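Local atomic coordinates of endo-xylogalacturonan hydrolase A (PDB entry 4C2L), a protein that hydrolyses the xylose-substituted galacturonan backbone of xylogalacturonan, a component of the hairy regions of pectin. Residues L136-G141 against V168-L173; F191-S196 against N220-D225. All coordinates share one frame; numbering follows the deposited sequence.

How the contacts relate
Both contacts cross the interior of the same parallel beta-helix, each joining a strand of the sheet that holds 134-139 and 191-196 to a strand of the facing wall, and their centres lie 10 Å apart. They are consecutive along the chain and meet directly, for Phe170 CG of contact 1 stands 3.6 Å from Phe191 CE2 of contact 2, the two rings edge-to-face. Chemistry follows place. Contact 1 is pure core, with apolar side chains alone and no hydrogen bond between its segments. Contact 2 shares that core through Ile193 and Val222, adds a weak backbone bond from Asn220 to buried Ser196, and then has Tyr221 and Thr223 beside an attached glycan.

Contact 1 of 2, residues L136-G141 against V168-L173; sequences LYITGG and VVFSNL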
loop_
_atom_site.group_PDB
_atom_site.type_symbol
_atom_site.label_atom_id
_atom_site.label_comp_id
_atom_site.label_asym_id
_atom_site.label_seq_id
_atom_site.Cartn_x
_atom_site.Cartn_y
_atom_site.Cartn_z
ATOM N N LEU A 136 -4.288 5.463 8.606
ATOM C CA LEU A 136 -5.701 5.059 8.564
ATOM C C LEU A 136 -5.739 3.534 8.585
ATOM O O LEU A 136 -5.345 2.865 7.612
ATOM C CB LEU A 136 -6.392 5.591 7.298
ATOM C CG LEU A 136 -7.879 5.234 7.156
ATOM C CD1 LEU A 136 -8.693 5.692 8.375
ATOM C CD2 LEU A 136 -8.417 5.889 5.896
ATOM N N TYR A 137 -6.187 2.993 9.706
ATOM C CA TYR A 137 -6.076 1.570 9.966
ATOM C C TYR A 137 -7.480 0.998 10.080
ATOM O O TYR A 137 -8.221 1.285 11.040
ATOM C CB TYR A 137 -5.299 1.372 11.272
ATOM C CG TYR A 137 -5.025 -0.058 11.638
ATOM C CD1 TYR A 137 -3.857 -0.697 11.199
ATOM C CD2 TYR A 137 -5.899 -0.764 12.469
ATOM C CE1 TYR A 137 -3.589 -2.015 11.541
ATOM C CE2 TYR A 137 -5.635 -2.088 12.825
ATOM C CZ TYR A 137 -4.478 -2.696 12.357
ATOM O OH TYR A 137 -4.182 -3.992 12.698
ATOM N N ILE A 138 -7.860 0.215 9.076
ATOM C CA ILE A 138 -9.205 -0.353 9.003
ATOM C C ILE A 138 -9.091 -1.845 9.308
ATOM O O ILE A 138 -8.307 -2.566 8.672
ATOM C CB ILE A 138 -9.803 -0.137 7.588
ATOM C CG1 ILE A 138 -10.124 1.328 7.364
ATOM C CG2 ILE A 138 -11.065 -0.984 7.371
ATOM C CD1 ILE A 138 -10.170 1.701 5.886
ATOM N N THR A 139 -9.850 -2.316 10.298
ATOM C CA THR A 139 -9.833 -3.731 10.604
ATOM C C THR A 139 -11.251 -4.206 10.840
ATOM O O THR A 139 -11.976 -3.618 11.644
ATOM C CB THR A 139 -8.903 -4.077 11.785
ATOM O OG1 THR A 139 -8.948 -5.489 12.006
ATOM C CG2 THR A 139 -9.284 -3.314 13.064
ATOM N N GLY A 140 -11.657 -5.247 10.114
ATOM C CA GLY A 140 -13.047 -5.708 10.210
ATOM C C GLY A 140 -14.034 -4.687 9.671
ATOM O O GLY A 140 -13.663 -3.735 8.985
ATOM N N GLY A 141 -15.312 -4.919 9.956
ATOM C CA GLY A 141 -16.379 -4.052 9.513
ATOM C C GLY A 141 -16.686 -4.188 8.032
ATOM O O GLY A 141 -16.236 -5.129 7.369
ATOM N N VAL A 168 -14.759 -2.104 0.858
ATOM C CA VAL A 168 -14.022 -0.913 1.236
ATOM C C VAL A 168 -13.595 -0.232 -0.057
ATOM O O VAL A 168 -12.993 -0.870 -0.936
ATOM C CB VAL A 168 -12.778 -1.279 2.059
ATOM C CG1 VAL A 168 -12.009 -0.030 2.475
ATOM C CG2 VAL A 168 -13.200 -2.089 3.285
ATOM N N VAL A 169 -13.898 1.057 -0.170
ATOM C CA VAL A 169 -13.558 1.792 -1.387
ATOM C C VAL A 169 -12.752 3.043 -1.069
ATOM O O VAL A 169 -13.193 3.868 -0.266
ATOM C CB VAL A 169 -14.821 2.183 -2.195
ATOM C CG1 VAL A 169 -14.420 2.978 -3.431
ATOM C CG2 VAL A 169 -15.603 0.946 -2.603
ATOM N N PHE A 170 -11.583 3.170 -1.701
ATOM C CA PHE A 170 -10.741 4.365 -1.608
ATOM C C PHE A 170 -10.837 5.035 -2.965
ATOM O O PHE A 170 -10.512 4.416 -3.976
ATOM C CB PHE A 170 -9.274 3.994 -1.364
ATOM C CG PHE A 170 -9.021 3.271 -0.064
ATOM C CD1 PHE A 170 -9.085 1.880 -0.006
ATOM C CD2 PHE A 170 -8.678 3.970 1.086
ATOM C CE1 PHE A 170 -8.820 1.196 1.184
ATOM C CE2 PHE A 170 -8.424 3.299 2.289
ATOM C CZ PHE A 170 -8.496 1.905 2.334
ATOM N N SER A 171 -11.284 6.289 -2.997
ATOM C CA SER A 171 -11.454 6.981 -4.286
ATOM C C SER A 171 -10.944 8.413 -4.258
ATOM O O SER A 171 -11.148 9.115 -3.275
ATOM C CB SER A 171 -12.952 6.990 -4.656
ATOM O OG SER A 171 -13.137 7.669 -5.868
ATOM N N ASN A 172 -10.314 8.859 -5.349
ATOM C CA ASN A 172 -9.938 10.266 -5.482
ATOM C C ASN A 172 -9.086 10.751 -4.308
ATOM O O ASN A 172 -9.400 11.762 -3.673
ATOM C CB ASN A 172 -11.202 11.134 -5.606
ATOM C CG ASN A 172 -11.918 10.913 -6.918
ATOM O OD1 ASN A 172 -11.275 10.798 -7.959
ATOM N ND2 ASN A 172 -13.235 10.844 -6.875
ATOM N N LEU A 173 -8.036 10.003 -3.994
ATOM C CA LEU A 173 -7.146 10.364 -2.901
ATOM C C LEU A 173 -5.821 10.888 -3.436
ATOM O O LEU A 173 -5.297 10.387 -4.447
ATOM C CB LEU A 173 -6.881 9.158 -1.983
ATOM C CG LEU A 173 -8.054 8.486 -1.275
ATOM C CD1 LEU A 173 -7.528 7.385 -0.363
ATOM C CD2 LEU A 173 -8.853 9.505 -0.456
#
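Inside the parallel beta-helix of this family 28 hydrolase, Leu136 and Ile138 on one wall meet Val168 and Phe170 on another, and their side chains fill part of the core. The strands do not pair with each other: 136-141 bonds through its backbone to strand 159-162 on one side and to Ile94 and Val96 on the other, while 168-173 lies between strands 142-152 and 199-207. The backbones stand well apart, with the CA atoms of Ile138 and Val168 9.2 Å from each other and those of Leu136 and Phe170 11.4 Å.

Ile138 makes the most contacts. Its CG1 is set beside the backbone N and CD1 runs on extended from there (chi2 157°), which carries the terminal methyl into the core. CD1 comes to 3.9 Å from Phe170 CZ, arriving obliquely at the far end of the ring. The same methyl lies 4.2 Å from Val168 CG1, so it touches both Val168 and Phe170. Phe170 advances from the opposite direction: with CG anti to its carbonyl carbon (chi1 -63°), the ring extends toward the first segment although the bond leaving its backbone is not aimed there. Leu136 arrives differently, its CD2 lying near the ring plane at the edge, 4.4 Å from Phe170 CE2.

All four residues are buried. No hydrogen bond links the segments, and the 135 Å² they bury together is held by methyl and ring packing. Ile146 of strand 142-152 touches both Leu136 and Phe170, and Val161 adds to the packing on Phe170. Because the two strands belong to successive coils, the contact ties one turn to the next diagonally, apolar side chains from different walls interlocking in the core as in the right-handed parallel beta-helix of family 28.

Contact 2 of 2, residues F191-S196 against N220-D225; sequences FDIGES and NYVTVD. With NAG (2-acetamido-2-deoxy-beta-D-glucopyranose), chain B.
Ile193 and Val222 form the tight part of this contact, their CG2 methyls meeting at 3.8 Å across the interior of the beta-helix. Val222 presents the branch that lies anti to its carbonyl carbon, and one methyl of each residue spans the two walls. Val161 and Val199 pack on Ile193, while Phe215 and Ile251 pack on Val222, all against this buried end.

Toward the other end the packing gives way to polar backbone. Ser196 O accepts from Asn220 N at 3.3 Å, but the angle at the hydrogen is just 122° and the bond is weak. The serine side chain serves its own segment: OG donates to Gly194 O at 2.8 Å, coming from above the carbonyl plane and bracing the bend of the chain after strand 191-193.

The looser side is the corner formed by Asn220 and Tyr221. Asn220 turns its amide away from the first segment, CG anti to the backbone N (chi1 -170°), with OD1 3.3 Å above the plane of the Tyr221 ring, offset toward its rim, and bonded to Asn250 ND2. On the outer surface that ring borders the attached glycan, Tyr221 CD1 being 3.7 Å from C5 of NAG. Thr223 OG1 approaches the acetamido methyl C8 of the same NAG to 3.7 Å.

The buried surface is shared about equally between the methyls of Ile193 and Val222 and the backbone approach of Ser196 to Asn220; with its one crossing hydrogen bond weak, the chemistry implies a contact held more by burial and shape than by directed bonding.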
loop_
_atom_site.group_PDB
_atom_site.type_symbol
_atom_site.label_atom_id
_atom_site.label_comp_id
_atom_site.label_asym_id
_atom_site.label_seq_id
_atom_site.Cartn_x
_atom_site.Cartn_y
_atom_site.Cartn_z
ATOM N N PHE A 191 -1.095 1.545 0.386
ATOM C CA PHE A 191 -2.208 0.687 0.799
ATOM C C PHE A 191 -1.638 -0.674 1.078
ATOM O O PHE A 191 -1.040 -1.282 0.193
ATOM C CB PHE A 191 -3.250 0.547 -0.333
ATOM C CG PHE A 191 -3.789 1.851 -0.808
ATOM C CD1 PHE A 191 -3.103 2.591 -1.766
ATOM C CD2 PHE A 191 -4.964 2.362 -0.271
ATOM C CE1 PHE A 191 -3.594 3.813 -2.198
ATOM C CE2 PHE A 191 -5.460 3.588 -0.707
ATOM C CZ PHE A 191 -4.766 4.311 -1.665
ATOM N N ASP A 192 -1.825 -1.155 2.308
ATOM C CA ASP A 192 -1.458 -2.517 2.650
ATOM C C ASP A 192 -2.780 -3.241 2.799
ATOM O O ASP A 192 -3.498 -3.014 3.786
ATOM C CB ASP A 192 -0.709 -2.559 3.985
ATOM C CG ASP A 192 0.777 -2.249 3.851
ATOM O OD1 ASP A 192 1.281 -2.016 2.739
ATOM O OD2 ASP A 192 1.438 -2.256 4.895
ATOM N N ILE A 193 -3.126 -4.072 1.816
ATOM C CA ILE A 193 -4.439 -4.722 1.808
ATOM C C ILE A 193 -4.264 -6.167 2.230
ATOM O O ILE A 193 -3.698 -6.963 1.487
ATOM C CB ILE A 193 -5.120 -4.614 0.414
ATOM C CG1 ILE A 193 -5.167 -3.138 -0.050
ATOM C CG2 ILE A 193 -6.514 -5.256 0.447
ATOM C CD1 ILE A 193 -5.930 -2.194 0.873
ATOM N N GLY A 194 -4.705 -6.477 3.450
ATOM C CA GLY A 194 -4.610 -7.822 3.993
ATOM C C GLY A 194 -5.965 -8.505 3.977
ATOM O O GLY A 194 -6.713 -8.404 2.994
ATOM N N GLU A 195 -6.281 -9.192 5.078
ATOM C CA GLU A 195 -7.482 -10.006 5.170
ATOM C C GLU A 195 -8.720 -9.161 4.936
ATOM O O GLU A 195 -9.113 -8.348 5.793
ATOM C CB GLU A 195 -7.556 -10.679 6.545
ATOM C CG GLU A 195 -8.651 -11.730 6.633
ATOM C CD GLU A 195 -8.987 -12.122 8.063
ATOM O OE1 GLU A 195 -8.347 -11.629 9.015
ATOM O OE2 GLU A 195 -9.919 -12.933 8.233
ATOM N N SER A 196 -9.325 -9.334 3.760
ATOM C CA SER A 196 -10.445 -8.515 3.347
ATOM C C SER A 196 -11.013 -9.077 2.068
ATOM O O SER A 196 -10.369 -9.900 1.409
ATOM C CB SER A 196 -10.000 -7.057 3.098
ATOM O OG SER A 196 -8.984 -7.006 2.106
ATOM N N ASN A 220 -8.296 -10.714 -0.997
ATOM C CA ASN A 220 -9.135 -11.437 -1.961
ATOM C C ASN A 220 -10.110 -10.457 -2.575
ATOM O O ASN A 220 -10.734 -9.654 -1.870
ATOM C CB ASN A 220 -9.904 -12.549 -1.219
ATOM C CG ASN A 220 -10.620 -13.518 -2.147
ATOM O OD1 ASN A 220 -10.383 -13.556 -3.359
ATOM N ND2 ASN A 220 -11.519 -14.325 -1.559
ATOM N N TYR A 221 -10.255 -10.527 -3.897
ATOM C CA TYR A 221 -11.151 -9.629 -4.639
ATOM C C TYR A 221 -10.790 -8.163 -4.393
ATOM O O TYR A 221 -11.567 -7.398 -3.797
ATOM C CB TYR A 221 -12.622 -9.907 -4.323
ATOM C CG TYR A 221 -13.065 -11.282 -4.764
ATOM C CD1 TYR A 221 -13.107 -11.617 -6.116
ATOM C CD2 TYR A 221 -13.446 -12.243 -3.829
ATOM C CE1 TYR A 221 -13.502 -12.886 -6.529
ATOM C CE2 TYR A 221 -13.857 -13.515 -4.234
ATOM C CZ TYR A 221 -13.878 -13.821 -5.584
ATOM O OH TYR A 221 -14.278 -15.076 -5.990
ATOM N N VAL A 222 -9.613 -7.785 -4.869
ATOM C CA VAL A 222 -9.158 -6.390 -4.815
ATOM C C VAL A 222 -9.062 -5.872 -6.237
ATOM O O VAL A 222 -8.500 -6.542 -7.119
ATOM C CB VAL A 222 -7.786 -6.233 -4.116
ATOM C CG1 VAL A 222 -7.413 -4.749 -3.964
ATOM C CG2 VAL A 222 -7.811 -6.920 -2.750
ATOM N N THR A 223 -9.620 -4.691 -6.450
ATOM C CA THR A 223 -9.497 -4.004 -7.728
ATOM C C THR A 223 -8.778 -2.700 -7.496
ATOM O O THR A 223 -9.142 -1.934 -6.596
ATOM C CB THR A 223 -10.885 -3.715 -8.321
ATOM O OG1 THR A 223 -11.544 -4.956 -8.588
ATOM C CG2 THR A 223 -10.775 -2.927 -9.623
ATOM N N VAL A 224 -7.757 -2.448 -8.309
ATOM C CA VAL A 224 -7.097 -1.173 -8.305
ATOM C C VAL A 224 -7.247 -0.672 -9.749
ATOM O O VAL A 224 -6.781 -1.321 -10.683
ATOM C CB VAL A 224 -5.587 -1.296 -7.960
ATOM C CG1 VAL A 224 -4.917 0.082 -7.972
ATOM C CG2 VAL A 224 -5.373 -1.974 -6.602
ATOM N N ASP A 225 -7.883 0.481 -9.911
ATOM C CA ASP A 225 -8.159 1.023 -11.262
ATOM C C ASP A 225 -7.763 2.491 -11.330
ATOM O O ASP A 225 -8.442 3.326 -10.744
ATOM C CB ASP A 225 -9.652 0.862 -11.549
ATOM C CG ASP A 225 -10.040 1.278 -12.962
ATOM O OD1 ASP A 225 -9.318 2.075 -13.610
ATOM O OD2 ASP A 225 -11.093 0.785 -13.426
HETATM C C1 NAG B . -14.136 -9.930 -9.844
HETATM C C2 NAG B . -14.750 -8.621 -10.361
HETATM C C3 NAG B . -15.777 -7.987 -9.423
HETATM C C4 NAG B . -16.652 -8.992 -8.678
HETATM C C5 NAG B . -15.829 -10.197 -8.202
HETATM C C6 NAG B . -16.721 -11.263 -7.582
HETATM C C7 NAG B . -13.299 -7.355 -11.836
HETATM C C8 NAG B . -12.226 -6.310 -11.960
HETATM N N2 NAG B . -13.717 -7.629 -10.604
HETATM O O3 NAG B . -16.613 -7.191 -10.223
HETATM O O4 NAG B . -17.282 -8.341 -7.590
HETATM O O5 NAG B . -15.130 -10.774 -9.294
HETATM O O6 NAG B . -17.580 -11.741 -8.591
HETATM O O7 NAG B . -13.748 -7.924 -12.826
#